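Local coordinates for extracellular ligand-binding receptor (Rhodopseudomonas palustris, PDB 4F06), which binds benzoate derivatives such as p-hydroxybenzoic acid, which can come from lignin breakdown, and probably delivers them to an ABC transporter for uptake, at the p-hydroxybenzoic acid site. Numbering follows the deposited sequence.

The p-hydroxybenzoic acid site. Residues 32, 40, 293, 296-297, 300, 318. With PHB (p-hydroxybenzoic acid), chain B.
Arg293, Tyr296, Lys297 and Glu300 all sit in regular helical conformation on helix 283-301, and this spacing of three and four residues sets their side chains along one face of it, while Trp32 comes from helix 19-36, Val40 from the extended strand 39-40 and Met318, modelled as selenomethionine, from a loop. The protein is a leucine-binding-type periplasmic solute receptor, whose family takes its solute in the cleft between two lobes. This p-hydroxybenzoic acid lies in a separate, surface pocket; it is poorly ordered and may be bound only because of the crystallisation conditions.

Trp32, with CG anti to the backbone N (chi1 179°), brings the benzo edge of its indole to the ligand, CZ2 lying 3.8 Å from PHB C2. The same edge runs into the guanidinium of Arg293, with CH2 3.8 Å above the centre of that flat group. Arg293 bends at chi3, leaving NH1 3.4 Å from PHB C3 and CG alongside the phenol end. Tyr296 is held between two neighbours: Trp32 NE1 stands 3.2 Å above its ring centre, and Val40 CG2 covers the opposite face toward the rim. Its edge thus meets the ligand carboxyl, and CB approaches C1' at 3.8 Å. Lys297 contributes its aliphatic stem, CB 3.7 Å from PHB C5.

Glu300 reaches across from the other side of the ligand, its OE2 2.9 Å from the carboxyl oxygen O1' of PHB. Two carboxyl groups so close would need a shared proton to form a hydrogen bond, so one pKa is probably raised. An alanine here would remove that carboxyl and its contact with O1', and would probably loosen a ligand that is already poorly ordered.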
loop_
_atom_site.group_PDB
_atom_site.type_symbol
_atom_site.label_atom_id
_atom_site.label_comp_id
_atom_site.label_asym_id
_atom_site.label_seq_id
_atom_site.Cartn_x
_atom_site.Cartn_y
_atom_site.Cartn_z
ATOM N N TRP A 32 -0.752 -15.792 -8.117
ATOM C CA TRP A 32 0.453 -16.519 -7.752
ATOM C C TRP A 32 0.275 -18.015 -7.928
ATOM O O TRP A 32 1.135 -18.684 -8.513
ATOM C CB TRP A 32 0.856 -16.147 -6.288
ATOM C CG TRP A 32 2.076 -16.924 -5.909
ATOM C CD1 TRP A 32 2.107 -18.140 -5.225
ATOM C CD2 TRP A 32 3.446 -16.620 -6.265
ATOM N NE1 TRP A 32 3.418 -18.568 -5.102
ATOM C CE2 TRP A 32 4.262 -17.706 -5.733
ATOM C CE3 TRP A 32 4.057 -15.569 -6.955
ATOM C CZ2 TRP A 32 5.641 -17.757 -5.935
ATOM C CZ3 TRP A 32 5.442 -15.641 -7.157
ATOM C CH2 TRP A 32 6.197 -16.705 -6.653
ATOM N N VAL A 40 4.608 -26.837 -2.105
ATOM C CA VAL A 40 5.941 -26.395 -1.763
ATOM C C VAL A 40 6.545 -27.389 -0.787
ATOM O O VAL A 40 5.930 -27.724 0.222
ATOM C CB VAL A 40 5.919 -25.039 -1.024
ATOM C CG1 VAL A 40 7.334 -24.557 -0.831
ATOM C CG2 VAL A 40 5.114 -24.011 -1.788
ATOM N N ARG A 293 5.016 -15.118 -2.836
ATOM C CA ARG A 293 6.382 -15.530 -3.176
ATOM C C ARG A 293 7.218 -15.717 -1.899
ATOM O O ARG A 293 7.931 -16.725 -1.731
ATOM C CB ARG A 293 7.053 -14.477 -4.073
ATOM C CG ARG A 293 8.496 -14.863 -4.426
ATOM C CD ARG A 293 9.249 -13.802 -5.223
ATOM N NE ARG A 293 8.691 -13.671 -6.562
ATOM C CZ ARG A 293 9.090 -14.322 -7.645
ATOM N NH1 ARG A 293 10.094 -15.181 -7.608
ATOM N NH2 ARG A 293 8.466 -14.074 -8.778
ATOM N N TYR A 296 6.183 -18.809 0.041
ATOM C CA TYR A 296 6.705 -20.041 -0.594
ATOM C C TYR A 296 8.192 -20.174 -0.288
ATOM O O TYR A 296 8.679 -21.286 0.003
ATOM C CB TYR A 296 6.434 -20.027 -2.096
ATOM C CG TYR A 296 5.020 -20.494 -2.433
ATOM C CD1 TYR A 296 3.895 -20.121 -1.674
ATOM C CD2 TYR A 296 4.796 -21.256 -3.581
ATOM C CE1 TYR A 296 2.617 -20.566 -2.031
ATOM C CE2 TYR A 296 3.534 -21.670 -3.952
ATOM C CZ TYR A 296 2.441 -21.312 -3.190
ATOM O OH TYR A 296 1.191 -21.696 -3.516
ATOM N N LYS A 297 8.947 -19.072 -0.352
ATOM C CA LYS A 297 10.371 -19.158 -0.013
ATOM C C LYS A 297 10.580 -19.615 1.447
ATOM O O LYS A 297 11.466 -20.425 1.725
ATOM C CB LYS A 297 11.039 -17.786 -0.228
ATOM C CG LYS A 297 12.515 -17.777 0.152
ATOM C CD LYS A 297 13.392 -18.579 -0.766
ATOM C CE LYS A 297 14.848 -18.343 -0.390
ATOM N NZ LYS A 297 15.677 -19.055 -1.388
ATOM N N GLU A 300 9.952 -23.313 1.734
ATOM C CA GLU A 300 11.081 -24.110 1.207
ATOM C C GLU A 300 12.247 -24.078 2.179
ATOM O O GLU A 300 12.865 -25.123 2.467
ATOM C CB GLU A 300 11.567 -23.602 -0.158
ATOM C CG GLU A 300 10.589 -23.848 -1.263
ATOM C CD GLU A 300 11.126 -23.671 -2.670
ATOM O OE1 GLU A 300 12.162 -22.995 -2.928
ATOM O OE2 GLU A 300 10.445 -24.228 -3.527
HETATM N N MSE A 318 16.540 -10.923 -0.110
HETATM C CA MSE A 318 16.060 -11.503 -1.354
HETATM C C MSE A 318 15.826 -10.382 -2.355
HETATM O O MSE A 318 15.279 -9.345 -1.998
HETATM C CB MSE A 318 14.720 -12.189 -1.102
HETATM C CG MSE A 318 14.400 -13.281 -2.046
HETATM SE SE MSE A 318 12.955 -14.303 -1.125
HETATM C CE MSE A 318 11.770 -13.701 -2.484
HETATM C "C1'" PHB B . 8.289 -21.388 -5.099
HETATM O "O1'" PHB B . 8.344 -22.334 -4.234
HETATM O "O2'" PHB B . 7.586 -21.375 -6.136
HETATM C C1 PHB B . 9.166 -20.227 -4.951
HETATM C C2 PHB B . 9.115 -19.217 -5.943
HETATM C C3 PHB B . 9.959 -18.130 -5.844
HETATM C C4 PHB B . 10.812 -18.040 -4.739
HETATM C C5 PHB B . 10.830 -19.033 -3.738
HETATM C C6 PHB B . 10.001 -20.162 -3.835
HETATM O O4 PHB B . 11.615 -16.939 -4.677
#